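GPI-anchored protein LLG1 (PDB 6A5D) probably acts as a membrane-tethered co-receptor that takes part, within a heterotypic receptor complex, in the perception of RALF peptides in Arabidopsis. Local coordinates at residues 34-37 and 38-42; 86-90 and 91-95. One frame throughout, in Å; residues are numbered along the deposited sequence.

Contact 1 (34-37 and 38-42). With NAG (2-acetamido-2-deoxy-beta-D-glucopyranose), chain C; FUC (alpha-L-fucopyranose), chain B.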
ATOM      1  N   ASN A  34     -11.543  -2.769   3.246  1.00  9.85           N
ATOM      2  CA  ASN A  34     -11.523  -2.124   4.544  1.00 11.89           C
ATOM      3  C   ASN A  34     -10.115  -1.617   4.808  1.00 11.49           C
ATOM      4  O   ASN A  34      -9.180  -2.411   4.926  1.00 12.17           O
ATOM      5  CB  ASN A  34     -11.979  -3.103   5.626  1.00 12.36           C
ATOM      6  CG  ASN A  34     -12.199  -2.420   6.955  1.00 13.53           C
ATOM      7  OD1 ASN A  34     -11.418  -1.567   7.345  1.00 12.75           O
ATOM      8  ND2 ASN A  34     -13.269  -2.779   7.652  1.00 13.97           N
ATOM      9  N   TYR A  35      -9.978  -0.298   4.923  1.00 10.40           N
ATOM     10  CA  TYR A  35      -8.691   0.369   5.052  1.00 10.34           C
ATOM     11  C   TYR A  35      -8.346   0.707   6.497  1.00 11.32           C
ATOM     12  O   TYR A  35      -7.327   1.367   6.741  1.00 12.31           O
ATOM     13  CB  TYR A  35      -8.643   1.616   4.151  1.00 11.03           C
ATOM     14  CG  TYR A  35      -8.616   1.228   2.700  1.00 10.26           C
ATOM     15  CD1 TYR A  35      -9.787   0.830   2.054  1.00 12.42           C
ATOM     16  CD2 TYR A  35      -7.424   1.210   1.992  1.00 12.04           C
ATOM     17  CE1 TYR A  35      -9.767   0.433   0.734  1.00 10.65           C
ATOM     18  CE2 TYR A  35      -7.390   0.812   0.682  1.00 10.79           C
ATOM     19  CZ  TYR A  35      -8.560   0.425   0.052  1.00 11.87           C
ATOM     20  OH  TYR A  35      -8.510   0.025  -1.255  1.00 12.88           O
ATOM     21  N   THR A  36      -9.151   0.242   7.460  1.00 10.38           N
ATOM     22  CA  THR A  36      -8.975   0.668   8.847  1.00 11.97           C
ATOM     23  C   THR A  36      -7.643   0.209   9.427  1.00 10.69           C
ATOM     24  O   THR A  36      -7.073   0.903  10.281  1.00 15.21           O
ATOM     25  CB  THR A  36     -10.170   0.231   9.696  1.00 11.73           C
ATOM     26  OG1 THR A  36     -11.361   0.770   9.113  1.00 11.83           O
ATOM     27  CG2 THR A  36     -10.047   0.747  11.131  1.00 12.39           C
ATOM     28  N   ILE A  37      -7.108  -0.921   8.964  1.00 10.11           N
ATOM     29  CA  ILE A  37      -5.793  -1.338   9.449  1.00 12.44           C
ATOM     30  C   ILE A  37      -4.758  -0.241   9.214  1.00 12.91           C
ATOM     31  O   ILE A  37      -3.872  -0.010  10.048  1.00 14.46           O
ATOM     32  CB  ILE A  37      -5.382  -2.686   8.834  1.00 14.01           C
ATOM     33  CG1 ILE A  37      -4.115  -3.198   9.500  1.00 15.22           C
ATOM     34  CG2 ILE A  37      -5.206  -2.570   7.310  1.00 12.17           C
ATOM     35  CD1 ILE A  37      -3.730  -4.564   9.035  1.00 19.18           C
ATOM     36  N   ILE A  38      -4.873   0.478   8.093  1.00 11.31           N
ATOM     37  CA  ILE A  38      -3.955   1.586   7.820  1.00  9.67           C
ATOM     38  C   ILE A  38      -4.377   2.855   8.556  1.00 11.24           C
ATOM     39  O   ILE A  38      -3.566   3.480   9.256  1.00 13.17           O
ATOM     40  CB  ILE A  38      -3.818   1.840   6.307  1.00 10.76           C
ATOM     41  CG1 ILE A  38      -3.355   0.581   5.562  1.00 10.22           C
ATOM     42  CG2 ILE A  38      -2.860   3.022   6.081  1.00 10.92           C
ATOM     43  CD1 ILE A  38      -3.264   0.758   4.057  1.00  9.41           C
ATOM     44  N   THR A  39      -5.641   3.273   8.401  1.00  9.54           N
ATOM     45  CA  THR A  39      -6.048   4.580   8.921  1.00 12.07           C
ATOM     46  C   THR A  39      -6.016   4.633  10.445  1.00 14.52           C
ATOM     47  O   THR A  39      -5.808   5.716  11.015  1.00 13.86           O
ATOM     48  CB  THR A  39      -7.422   5.012   8.386  1.00 13.27           C
ATOM     49  OG1 THR A  39      -8.428   4.085   8.804  1.00 11.27           O
ATOM     50  CG2 THR A  39      -7.421   5.080   6.878  1.00 14.74           C
ATOM     51  N   SER A  40      -6.246   3.499  11.119  1.00 11.02           N
ATOM     52  CA  SER A  40      -6.204   3.475  12.580  1.00 14.28           C
ATOM     53  C   SER A  40      -4.776   3.553  13.114  1.00 14.64           C
ATOM     54  O   SER A  40      -4.568   4.003  14.247  1.00 18.00           O
ATOM     55  CB  SER A  40      -6.921   2.235  13.115  1.00 13.56           C
ATOM     56  OG  SER A  40      -6.155   1.065  12.915  1.00 16.42           O
ATOM     57  N   LYS A  41      -3.789   3.073  12.345  1.00 12.41           N
ATOM     58  CA  LYS A  41      -2.401   3.048  12.801  1.00 12.88           C
ATOM     59  C   LYS A  41      -1.537   4.170  12.249  1.00 14.31           C
ATOM     60  O   LYS A  41      -0.438   4.391  12.768  1.00 14.91           O
ATOM     61  CB  LYS A  41      -1.696   1.724  12.469  1.00 15.94           C
ATOM     62  CG  LYS A  41      -1.903   0.618  13.476  1.00 20.30           C
ATOM     63  CD  LYS A  41      -1.576  -0.730  12.872  1.00 20.88           C
ATOM     64  CE  LYS A  41      -1.362  -1.756  13.977  1.00 27.84           C
ATOM     65  NZ  LYS A  41      -2.090  -3.026  13.748  1.00 30.43           N
ATOM     66  N   CYS A  42      -1.968   4.844  11.190  1.00 12.15           N
ATOM     67  CA  CYS A  42      -1.118   5.780  10.464  1.00 10.33           C
ATOM     68  C   CYS A  42      -1.839   7.123  10.384  1.00 11.21           C
ATOM     69  O   CYS A  42      -2.612   7.363   9.457  1.00 12.35           O
ATOM     70  CB  CYS A  42      -0.801   5.216   9.080  1.00 11.42           C
ATOM     71  SG  CYS A  42       0.287   6.281   8.118  1.00  9.75           S
TER
HETATM   72  C1  NAG C   1     -13.561  -2.142   8.917  1.00 14.34           C
HETATM   73  C2  NAG C   1     -15.093  -1.993   9.069  1.00 14.35           C
HETATM   74  C3  NAG C   1     -15.461  -1.486  10.468  1.00 15.09           C
HETATM   75  C4  NAG C   1     -14.742  -2.273  11.553  1.00 13.43           C
HETATM   76  C5  NAG C   1     -13.252  -2.269  11.267  1.00 13.10           C
HETATM   77  C6  NAG C   1     -12.471  -3.042  12.298  1.00 11.98           C
HETATM   78  C7  NAG C   1     -16.423  -1.424   7.061  1.00 19.78           C
HETATM   79  C8  NAG C   1     -16.877  -0.302   6.178  1.00 24.03           C
HETATM   80  N2  NAG C   1     -15.617  -1.075   8.069  1.00 16.05           N
HETATM   81  O3  NAG C   1     -16.869  -1.611  10.639  1.00 14.18           O
HETATM   82  O4  NAG C   1     -15.002  -1.716  12.838  1.00 16.48           O
HETATM   83  O5  NAG C   1     -13.034  -2.909  10.004  1.00 12.43           O
HETATM   84  O6  NAG C   1     -11.076  -2.939  12.064  1.00 14.20           O
HETATM   85  O7  NAG C   1     -16.766  -2.590   6.864  1.00 23.58           O
HETATM   86  C1  FUC B   3     -10.419  -3.747  13.062  1.00 12.78           C
HETATM   87  C2  FUC B   3      -8.934  -3.745  12.691  1.00 14.77           C
HETATM   88  C3  FUC B   3      -8.334  -2.339  12.884  1.00 15.77           C
HETATM   89  C4  FUC B   3      -8.595  -1.864  14.317  1.00 15.53           C
HETATM   90  C5  FUC B   3     -10.106  -1.905  14.591  1.00 14.83           C
HETATM   91  C6  FUC B   3     -10.510  -1.510  16.006  1.00 15.65           C
HETATM   92  O2  FUC B   3      -8.774  -4.189  11.376  1.00 13.39           O
HETATM   93  O3  FUC B   3      -6.933  -2.413  12.685  1.00 15.96           O
HETATM   94  O4  FUC B   3      -7.933  -2.726  15.225  1.00 15.52           O
HETATM   95  O5  FUC B   3     -10.623  -3.240  14.376  1.00 13.43           O
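Tyr35 sits at the N-cap position of the short helix 36-39, and its carbonyl oxygen takes Ile38 N and Thr39 N; Asn34, just before it, forms an Asx turn and carries an N-linked glycan, the sequence Asn34-Tyr35-Thr36 being the N-glycosylation sequon. Thr39 N donates to Tyr35 O at 3.0 Å with a nearly straight N-H, 168°, whereas the bond from Ile38 N, 2.9 Å from the same oxygen, is more bent.

At the next residue, Thr36 O is gripped twice by a single partner. Ser40 N donates to Thr36 O at 2.9 Å, and Ser40 OG donates to Thr36 O from the opposite face of the carbonyl at 2.8 Å. The hydroxyl reaches back because OG sits between the backbone N and the carbonyl carbon (chi1 74°). The Asx turn likewise uses one acceptor for two donors: Asn34 OD1 receives Thr36 N nearly along the C=O axis and Thr36 OG1 at 2.9 Å. The two bonds hold the amide of Asn34 to Thr36 and probably restrict its rotation about CB-CG.

Apolar contacts are lighter. Ile37 CG2 rests 4.1 Å from Ile38 CG1, the two side chains crossing at a slant. Separately, the aliphatic part of Lys41 passes the carbonyl oxygen of Ile37. Beyond the segments, the Tyr35 ring stacks on Phe59 and meets Tyr85 edge-to-face, its OH hydrogen-bonded to Phe30 O, and Cys42 is disulfide-linked to Cys52.

The fucose, linked to O6 of the N-acetylglucosamine, lies alongside Thr36, Ile37 and Ser40, its C3 at 3.9 Å from Thr36 CG2, and the N-acetylglucosamine is joined covalently through the 1.4 Å bond between Asn34 ND2 and C1.

Contact 2 (86-90 and 91-95)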
ATOM      1  N   GLY A  86      -7.722   7.629   3.150  1.00 11.78           N
ATOM      2  CA  GLY A  86      -6.900   7.978   4.291  1.00 13.29           C
ATOM      3  C   GLY A  86      -6.372   9.396   4.269  1.00 12.45           C
ATOM      4  O   GLY A  86      -5.735   9.845   5.231  1.00 13.36           O
ATOM      5  N   LYS A  87      -6.626  10.106   3.171  1.00 11.66           N
ATOM      6  CA  LYS A  87      -6.114  11.462   2.966  1.00 13.33           C
ATOM      7  C   LYS A  87      -4.592  11.508   3.071  1.00 12.37           C
ATOM      8  O   LYS A  87      -4.019  12.364   3.740  1.00 12.26           O
ATOM      9  CB  LYS A  87      -6.786  12.488   3.879  1.00 13.70           C
ATOM     10  CG  LYS A  87      -8.276  12.568   3.654  1.00 15.48           C
ATOM     11  CD  LYS A  87      -9.003  11.700   4.667  1.00 26.21           C
ATOM     12  CE  LYS A  87     -10.449  12.143   4.854  1.00 25.84           C
ATOM     13  NZ  LYS A  87     -10.911  11.867   6.246  1.00 25.66           N
ATOM     14  N   TYR A  88      -3.928  10.547   2.394  1.00 10.43           N
ATOM     15  CA  TYR A  88      -2.475  10.452   2.485  1.00 10.29           C
ATOM     16  C   TYR A  88      -1.820  11.071   1.261  1.00 11.61           C
ATOM     17  O   TYR A  88      -2.339  10.948   0.147  1.00 11.86           O
ATOM     18  CB  TYR A  88      -2.051   8.984   2.550  1.00  9.88           C
ATOM     19  CG  TYR A  88      -2.508   8.265   3.793  1.00 10.63           C
ATOM     20  CD1 TYR A  88      -2.071   8.663   5.046  1.00 10.72           C
ATOM     21  CD2 TYR A  88      -3.374   7.171   3.710  1.00 10.17           C
ATOM     22  CE1 TYR A  88      -2.504   8.005   6.197  1.00 10.12           C
ATOM     23  CE2 TYR A  88      -3.807   6.510   4.852  1.00 11.24           C
ATOM     24  CZ  TYR A  88      -3.365   6.931   6.086  1.00 11.50           C
ATOM     25  OH  TYR A  88      -3.770   6.283   7.227  1.00  9.99           O
ATOM     26  N   PRO A  89      -0.675  11.720   1.444  1.00 10.75           N
ATOM     27  CA  PRO A  89       0.086  12.214   0.300  1.00 12.18           C
ATOM     28  C   PRO A  89       0.482  11.065  -0.610  1.00 11.63           C
ATOM     29  O   PRO A  89       0.838   9.977  -0.131  1.00 10.24           O
ATOM     30  CB  PRO A  89       1.334  12.831   0.952  1.00 12.32           C
ATOM     31  CG  PRO A  89       0.902  13.167   2.351  1.00 12.26           C
ATOM     32  CD  PRO A  89      -0.084  12.100   2.740  1.00 10.53           C
ATOM     33  N   PRO A  90       0.443  11.266  -1.925  1.00 11.60           N
ATOM     34  CA  PRO A  90       0.882  10.205  -2.838  1.00 12.43           C
ATOM     35  C   PRO A  90       2.353   9.894  -2.609  1.00 12.89           C
ATOM     36  O   PRO A  90       3.174  10.791  -2.428  1.00 13.02           O
ATOM     37  CB  PRO A  90       0.646  10.808  -4.230  1.00 14.06           C
ATOM     38  CG  PRO A  90       0.681  12.303  -4.002  1.00 16.83           C
ATOM     39  CD  PRO A  90       0.070  12.503  -2.635  1.00 15.46           C
ATOM     40  N   GLY A  91       2.673   8.602  -2.604  1.00 11.34           N
ATOM     41  CA  GLY A  91       4.018   8.143  -2.354  1.00 11.36           C
ATOM     42  C   GLY A  91       4.423   8.054  -0.893  1.00 12.04           C
ATOM     43  O   GLY A  91       5.551   7.624  -0.611  1.00 12.52           O
ATOM     44  N   LEU A  92       3.590   8.401  -0.003  1.00  9.96           N
ATOM     45  CA  LEU A  92       3.928   8.365   1.424  1.00 10.00           C
ATOM     46  C   LEU A  92       4.440   6.985   1.837  1.00 10.16           C
ATOM     47  O   LEU A  92       5.542   6.852   2.377  1.00 10.53           O
ATOM     48  CB  LEU A  92       2.714   8.752   2.271  1.00 30.00           C
ATOM     49  CG  LEU A  92       2.901   8.690   3.790  1.00 30.00           C
ATOM     50  CD1 LEU A  92       3.963   9.680   4.240  1.00 30.00           C
ATOM     51  CD2 LEU A  92       1.584   8.947   4.505  1.00 30.00           C
ATOM     52  N   PHE A  93       3.610   5.944   1.579  1.00 10.33           N
ATOM     53  CA  PHE A  93       3.963   4.604   2.039  1.00  9.50           C
ATOM     54  C   PHE A  93       5.174   4.066   1.304  1.00 11.44           C
ATOM     55  O   PHE A  93       6.055   3.454   1.918  1.00  8.10           O
ATOM     56  CB  PHE A  93       2.759   3.669   1.909  1.00 10.18           C
ATOM     57  CG  PHE A  93       1.616   4.111   2.742  1.00  9.51           C
ATOM     58  CD1 PHE A  93       1.622   3.883   4.104  1.00 10.88           C
ATOM     59  CD2 PHE A  93       0.584   4.841   2.196  1.00 10.33           C
ATOM     60  CE1 PHE A  93       0.586   4.339   4.905  1.00  9.68           C
ATOM     61  CE2 PHE A  93      -0.459   5.302   2.984  1.00 10.57           C
ATOM     62  CZ  PHE A  93      -0.455   5.066   4.345  1.00 11.20           C
ATOM     63  N   ALA A  94       5.249   4.300  -0.006  1.00  9.84           N
ATOM     64  CA  ALA A  94       6.443   3.923  -0.748  1.00 10.93           C
ATOM     65  C   ALA A  94       7.689   4.563  -0.144  1.00 10.92           C
ATOM     66  O   ALA A  94       8.705   3.890   0.080  1.00 12.11           O
ATOM     67  CB  ALA A  94       6.282   4.340  -2.208  1.00 14.33           C
ATOM     68  N   ASN A  95       7.619   5.862   0.163  1.00 12.68           N
ATOM     69  CA  ASN A  95       8.767   6.562   0.742  1.00 11.03           C
ATOM     70  C   ASN A  95       9.098   6.012   2.118  1.00 12.46           C
ATOM     71  O   ASN A  95      10.262   5.708   2.411  1.00 10.40           O
ATOM     72  CB  ASN A  95       8.473   8.062   0.844  1.00 12.22           C
ATOM     73  CG  ASN A  95       8.482   8.749  -0.501  1.00 18.57           C
ATOM     74  OD1 ASN A  95       9.014   8.227  -1.473  1.00 17.42           O
ATOM     75  ND2 ASN A  95       7.905   9.946  -0.558  1.00 25.52           N
TER
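A type II beta turn from Pro89 to Leu92 leads the loop after helix 74-86 into helix 92-99, with Gly91 as N-cap. The turn is closed by Leu92 N donating to Pro89 O at 3.2 Å. Gly91 takes the third position of the turn with a positive phi of 82°, where a side chain would jam against the carbonyl of Pro90; its own O then receives Asn95 N and starts the helix.

Phe93 points the CE2-CZ edge of its ring at the face of Tyr88 in a T-shaped stack, centroids 4.8 Å apart and planes at 82°. Phe93 CZ stands over the centre of the tyrosine ring, and Phe93 CE2 comes within 3.5 Å of Tyr88 CD2. Gly86 O lies over the middle of the opposite face, 3.6 Å above the plane, so the ring is sandwiched between a carbonyl and a phenyl edge. Leu92, its CG opposite the backbone N (chi1 177°), brings CD2 obliquely to Tyr88 CD1 at 3.7 Å and alongside Pro89 CD.

Tyr88 OH hydrogen-bonds to Cys42 O, and Phe93 also meets Phe56 and Ile82. With its hydroxyl held and both faces covered, the Tyr88 ring is probably fixed in rotation; apart from the turn's backbone bond, the side chains on the two sides of the turn meet by aromatic and apolar contact.

Overall arrangement
Both contacts are local and lie in series: contact 1 (34-42) forms the short helix 36-39 and its exit before helix 49-60, and contact 2 (86-95) forms the passage from helix 74-86 into helix 92-99. Each lies within continuous chain, so neither closes a long loop, and neither encloses nor crosses the other. Their centres are 13 Å apart, yet they touch directly: Thr39 CA lies 3.3 Å from Tyr88 OH, and Ile38 CG2 packs on Phe93 CZ. The loop before helix 92-99 therefore lies against the face of helix 36-39 that bears Ile38. Ile38 also touches Phe59 of helix 49-60, and Phe93 touches helix 74-86, drawing four helices together.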